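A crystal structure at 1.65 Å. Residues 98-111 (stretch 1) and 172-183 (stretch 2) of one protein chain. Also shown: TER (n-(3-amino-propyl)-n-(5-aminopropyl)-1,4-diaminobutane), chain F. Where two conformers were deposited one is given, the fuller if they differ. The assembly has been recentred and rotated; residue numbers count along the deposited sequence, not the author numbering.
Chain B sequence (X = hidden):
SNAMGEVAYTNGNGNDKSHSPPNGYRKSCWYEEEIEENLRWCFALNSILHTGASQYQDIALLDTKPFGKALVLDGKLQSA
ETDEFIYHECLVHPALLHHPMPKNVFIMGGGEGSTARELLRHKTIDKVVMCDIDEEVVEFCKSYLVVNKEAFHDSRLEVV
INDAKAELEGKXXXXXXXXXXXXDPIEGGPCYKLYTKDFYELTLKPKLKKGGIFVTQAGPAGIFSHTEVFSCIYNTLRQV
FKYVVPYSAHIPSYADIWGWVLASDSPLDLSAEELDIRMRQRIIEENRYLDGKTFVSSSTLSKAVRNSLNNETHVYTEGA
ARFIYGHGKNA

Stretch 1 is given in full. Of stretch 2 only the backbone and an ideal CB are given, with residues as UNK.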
# COMPACT_ATOMS: atom_id res chain seq x y z
N HIS B 98 -16.54 29.73 27.62
CA HIS B 98 -17.91 29.77 28.02
C HIS B 98 -18.02 29.83 29.53
O HIS B 98 -19.10 30.19 30.02
CB HIS B 98 -18.68 28.58 27.49
CG HIS B 98 -19.10 28.71 26.05
ND1 HIS B 98 -18.26 28.47 25.00
CD2 HIS B 98 -20.28 29.09 25.50
CE1 HIS B 98 -18.90 28.69 23.86
NE2 HIS B 98 -20.14 29.04 24.13
N HIS B 99 -16.93 29.52 30.23
CA HIS B 99 -16.90 29.59 31.68
C HIS B 99 -16.65 31.03 32.14
O HIS B 99 -15.89 31.77 31.50
CB HIS B 99 -15.79 28.70 32.19
CG HIS B 99 -15.98 28.35 33.62
ND1 HIS B 99 -15.61 29.21 34.63
CD2 HIS B 99 -16.55 27.28 34.22
CE1 HIS B 99 -15.93 28.69 35.80
NE2 HIS B 99 -16.52 27.52 35.58
N PRO B 100 -17.29 31.45 33.24
CA PRO B 100 -17.10 32.86 33.64
C PRO B 100 -15.70 33.19 34.15
O PRO B 100 -15.19 34.30 33.91
CB PRO B 100 -18.20 33.06 34.71
CG PRO B 100 -18.51 31.71 35.22
CD PRO B 100 -18.38 30.82 33.99
N MET B 101 -15.06 32.24 34.82
CA MET B 101 -13.72 32.42 35.37
C MET B 101 -13.13 31.05 35.76
O MET B 101 -13.22 30.61 36.90
CB MET B 101 -13.78 33.37 36.58
CG MET B 101 -12.40 33.79 37.08
SD MET B 101 -12.60 34.75 38.57
CE MET B 101 -13.20 33.52 39.73
N PRO B 102 -12.55 30.34 34.79
CA PRO B 102 -12.09 28.97 35.05
C PRO B 102 -10.70 28.98 35.65
O PRO B 102 -9.80 29.49 35.04
CB PRO B 102 -12.11 28.32 33.65
CG PRO B 102 -11.93 29.47 32.72
CD PRO B 102 -12.59 30.66 33.35
N LYS B 103 -10.55 28.40 36.85
CA LYS B 103 -9.32 28.37 37.63
C LYS B 103 -8.66 27.01 37.73
O LYS B 103 -7.44 26.90 37.78
CB LYS B 103 -9.62 28.83 39.06
CG LYS B 103 -10.18 30.25 39.16
CD LYS B 103 -9.04 31.24 39.37
CE LYS B 103 -9.37 32.63 38.82
NZ LYS B 103 -8.16 33.33 38.36
N ASN B 104 -9.47 25.96 37.81
CA ASN B 104 -8.97 24.64 38.13
C ASN B 104 -9.55 23.65 37.12
O ASN B 104 -10.77 23.51 37.03
CB ASN B 104 -9.37 24.29 39.55
CG ASN B 104 -8.61 25.11 40.59
OD1 ASN B 104 -9.06 26.19 41.04
ND2 ASN B 104 -7.44 24.65 40.95
N VAL B 105 -8.65 23.00 36.37
CA VAL B 105 -9.06 22.04 35.34
C VAL B 105 -8.38 20.69 35.46
O VAL B 105 -7.20 20.59 35.77
CB VAL B 105 -8.81 22.60 33.93
CG1 VAL B 105 -7.34 22.86 33.72
CG2 VAL B 105 -9.29 21.63 32.86
N PHE B 106 -9.14 19.65 35.17
CA PHE B 106 -8.67 18.27 35.20
C PHE B 106 -8.75 17.69 33.79
O PHE B 106 -9.79 17.82 33.15
CB PHE B 106 -9.59 17.47 36.12
CG PHE B 106 -9.15 16.07 36.38
CD1 PHE B 106 -9.56 15.05 35.58
CD2 PHE B 106 -8.42 15.76 37.52
CE1 PHE B 106 -9.17 13.74 35.80
CE2 PHE B 106 -8.04 14.44 37.80
CZ PHE B 106 -8.42 13.43 36.96
N ILE B 107 -7.64 17.14 33.32
CA ILE B 107 -7.61 16.47 32.01
C ILE B 107 -7.67 14.95 32.21
O ILE B 107 -6.78 14.39 32.87
CB ILE B 107 -6.36 16.76 31.22
CG1 ILE B 107 -6.08 18.28 31.09
CG2 ILE B 107 -6.54 16.15 29.82
CD1 ILE B 107 -4.65 18.61 30.70
N MET B 108 -8.69 14.26 31.65
CA MET B 108 -8.67 12.83 31.54
C MET B 108 -7.90 12.46 30.30
O MET B 108 -8.39 12.70 29.19
CB MET B 108 -10.10 12.26 31.47
CG MET B 108 -11.03 12.85 32.49
SD MET B 108 -12.54 11.87 32.56
CE MET B 108 -13.24 12.10 30.94
N GLY B 109 -6.70 11.93 30.47
CA GLY B 109 -5.81 11.56 29.36
C GLY B 109 -4.90 12.70 29.06
O GLY B 109 -4.23 13.22 29.92
N GLY B 110 -4.89 13.12 27.81
CA GLY B 110 -3.93 14.09 27.32
C GLY B 110 -2.62 13.38 26.99
O GLY B 110 -2.51 12.66 25.93
N GLY B 111 -1.66 13.55 27.88
CA GLY B 111 -0.39 12.85 27.80
C GLY B 111 0.63 13.53 26.92
O GLY B 111 1.77 13.58 27.24
N UNK B 172 -12.03 14.62 46.82
CA UNK B 172 -13.18 15.53 46.82
C UNK B 172 -12.95 16.84 46.08
O UNK B 172 -13.89 17.63 45.97
CB UNK B 172 -13.58 15.84 48.26
N UNK B 173 -11.76 17.07 45.54
CA UNK B 173 -11.51 18.28 44.78
C UNK B 173 -12.43 18.34 43.56
O UNK B 173 -12.65 17.33 42.89
CB UNK B 173 -10.04 18.35 44.35
N UNK B 174 -12.95 19.53 43.31
CA UNK B 174 -13.82 19.78 42.18
C UNK B 174 -13.14 20.75 41.24
O UNK B 174 -12.20 21.45 41.60
CB UNK B 174 -15.18 20.32 42.64
N UNK B 175 -13.62 20.79 40.00
CA UNK B 175 -12.96 21.53 38.95
C UNK B 175 -13.95 22.37 38.19
O UNK B 175 -15.14 21.98 38.00
CB UNK B 175 -12.22 20.58 38.00
N UNK B 176 -13.47 23.52 37.69
CA UNK B 176 -14.26 24.37 36.80
C UNK B 176 -14.49 23.78 35.44
O UNK B 176 -15.58 23.92 34.87
CB UNK B 176 -13.58 25.73 36.64
N UNK B 177 -13.48 23.10 34.90
CA UNK B 177 -13.65 22.42 33.60
C UNK B 177 -12.98 21.06 33.75
O UNK B 177 -11.95 20.95 34.42
CB UNK B 177 -13.05 23.22 32.44
N UNK B 178 -13.59 20.02 33.18
CA UNK B 178 -12.94 18.71 33.05
C UNK B 178 -12.93 18.42 31.54
O UNK B 178 -13.94 18.61 30.81
CB UNK B 178 -13.66 17.62 33.84
N UNK B 179 -11.78 17.96 31.09
CA UNK B 179 -11.47 17.78 29.67
C UNK B 179 -11.24 16.29 29.40
O UNK B 179 -10.32 15.68 29.99
CB UNK B 179 -10.25 18.60 29.27
N UNK B 180 -12.06 15.68 28.55
CA UNK B 180 -11.84 14.33 28.08
C UNK B 180 -10.97 14.34 26.84
O UNK B 180 -11.43 14.74 25.77
CB UNK B 180 -13.17 13.63 27.80
N UNK B 181 -9.74 13.86 26.99
CA UNK B 181 -8.81 13.74 25.89
C UNK B 181 -8.32 12.29 25.85
O UNK B 181 -7.15 12.03 25.91
CB UNK B 181 -7.65 14.72 26.03
N UNK B 182 -9.27 11.36 25.69
CA UNK B 182 -9.02 9.94 25.68
C UNK B 182 -9.23 9.36 24.30
O UNK B 182 -9.80 10.01 23.41
CB UNK B 182 -9.92 9.23 26.70
N UNK B 183 -8.78 8.10 24.14
CA UNK B 183 -9.13 7.32 22.94
C UNK B 183 -10.66 7.21 22.79
O UNK B 183 -11.36 7.30 23.76
CB UNK B 183 -8.51 5.93 23.01
N1 TER F . -4.64 9.10 24.30
C2 TER F . -4.59 10.53 24.09
C3 TER F . -5.90 11.01 23.47
C4 TER F . -6.08 10.56 22.04
N5 TER F . -7.19 11.26 21.43
C6 TER F . -7.01 11.96 20.18
C7 TER F . -8.25 11.87 19.30
C8 TER F . -7.85 12.08 17.86
N9 TER F . -7.46 10.86 17.19
C10 TER F . -7.03 10.94 15.82
C11 TER F . -7.29 9.69 15.00
C12 TER F . -7.10 10.06 13.53
C13 TER F . -6.99 8.84 12.62
N14 TER F . -7.90 7.79 13.02

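Positions 172 to 174 precede the pairing. No ideal CB here comes within 5.5 Å of stretch 1, so its atoms set little limit, and polar or charged chains are natural at 172, 173 and 174. The residues are Glu172, Glu173 and Lys174.

At 175 the CB points sideways, 3.4 Å from Asn104 O, with the ring of Phe106 nearby. A broad apolar or aromatic chain could cover this backbone. The residue is Tyr175: Phe106 CB sits over one face of its ring, 3.6 Å from the centroid and nearly on the normal, a CH-pi contact, while its OH lies at the edge of the Phe106 ring, 3.6 Å from CD2.

At 176 the CB points toward stretch 1, 3.6 Å from His99 NE2, and the amides of Lys103 and Asn104 offer donors. A short acceptor is wanted: aspartate, or perhaps asparagine. Asp176 OD2 accepts from Lys103 N (2.8 Å) and Asn104 N (3.1 Å), while its own N donates to Asn104 O (2.8 Å). One water bridges OD1 to His99 NE2, and another joins OD2 to Asn104 OD1.

Position 177 pairs with Val105 in parallel register. Its ideal CB lies on the same face as the Val105 side chain, 4.1 Å from Val105 CG2, so a branched aliphatic chain suits. Val177 fits, its CG2 also reaching Pro102 CB (4.2 Å), and its O accepts from Phe106 N (3.2 Å).

Position 178 turns to the other face, with Phe106 and Met108, where isoleucine, leucine or valine could pack. Ile178 places CG1 4.1 Å from Phe106 CB and CG2 4.1 Å from Met108 CG.

At 179 the CB returns to the face of Val105 and Ile107, again calling for an aliphatic chain. Val179 CG2 meets Val105 CG2 at 3.9 Å; its N donates to Phe106 O (2.9 Å) and its O accepts from Met108 N (2.7 Å).

At 180 an ideal CB would lie a tight 3.5 Å from Met108 CE, favouring the smallest residue. Gly180 leaves that space to the methionine.

The CB at 181 points sideways, 3.7 Å from Gly110 N, and small or polar chains are plausible. It is Asp181, whose carboxylate bonds elsewhere in the structure; its N donates to Met108 O (2.8 Å) and its O accepts from Gly110 N (3.1 Å).

At 182 the CB is sideways, but a longer apolar chain could reach Met108. Leu182 does so, CD1 lying 4.0 Å from Met108 CE. Position 183 lies out of reach of stretch 1, so many residues would serve; it is Ala183.

Stretch 2 (172-183) EEKYDVIVGDLA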
# COMPACT_ATOMS: atom_id res chain seq x y z
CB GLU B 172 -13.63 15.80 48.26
CG GLU B 172 -13.96 14.53 49.03
CD GLU B 172 -15.07 13.70 48.40
OE1 GLU B 172 -16.07 14.29 47.89
OE2 GLU B 172 -14.94 12.46 48.38
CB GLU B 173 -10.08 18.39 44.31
CG GLU B 173 -9.89 19.67 43.48
CD GLU B 173 -8.48 20.25 43.49
OE1 GLU B 173 -7.62 19.72 44.23
OE2 GLU B 173 -8.26 21.25 42.73
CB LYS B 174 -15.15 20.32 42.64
CG LYS B 174 -15.87 19.41 43.67
CD LYS B 174 -17.34 19.81 43.75
CE LYS B 174 -18.08 18.96 44.74
NZ LYS B 174 -17.85 19.51 46.07
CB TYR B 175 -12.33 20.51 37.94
CG TYR B 175 -11.25 19.73 38.61
CD1 TYR B 175 -9.98 20.26 38.72
CD2 TYR B 175 -11.52 18.50 39.20
CE1 TYR B 175 -8.96 19.58 39.36
CE2 TYR B 175 -10.51 17.83 39.88
CZ TYR B 175 -9.25 18.38 39.94
OH TYR B 175 -8.26 17.68 40.61
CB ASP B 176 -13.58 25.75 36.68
CG ASP B 176 -13.49 26.46 38.03
OD1 ASP B 176 -14.54 26.58 38.68
OD2 ASP B 176 -12.38 26.88 38.40
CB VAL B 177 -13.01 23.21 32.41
CG1 VAL B 177 -13.19 22.49 31.10
CG2 VAL B 177 -13.60 24.60 32.27
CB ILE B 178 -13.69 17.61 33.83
CG1 ILE B 178 -13.59 17.92 35.32
CG2 ILE B 178 -13.08 16.24 33.56
CD1 ILE B 178 -14.48 17.06 36.19
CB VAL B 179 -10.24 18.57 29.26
CG1 VAL B 179 -9.94 18.32 27.75
CG2 VAL B 179 -10.44 20.07 29.52
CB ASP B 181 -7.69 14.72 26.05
CG ASP B 181 -6.87 14.91 24.80
OD1 ASP B 181 -7.23 14.41 23.74
OD2 ASP B 181 -5.81 15.55 24.92
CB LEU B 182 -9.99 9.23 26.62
CG LEU B 182 -9.95 9.77 28.04
CD1 LEU B 182 -11.29 9.43 28.69
CD2 LEU B 182 -8.81 9.18 28.82
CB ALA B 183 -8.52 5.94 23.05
O HOH W 1 -17.06 26.01 37.72
O HOH W 2 -11.80 26.80 41.09
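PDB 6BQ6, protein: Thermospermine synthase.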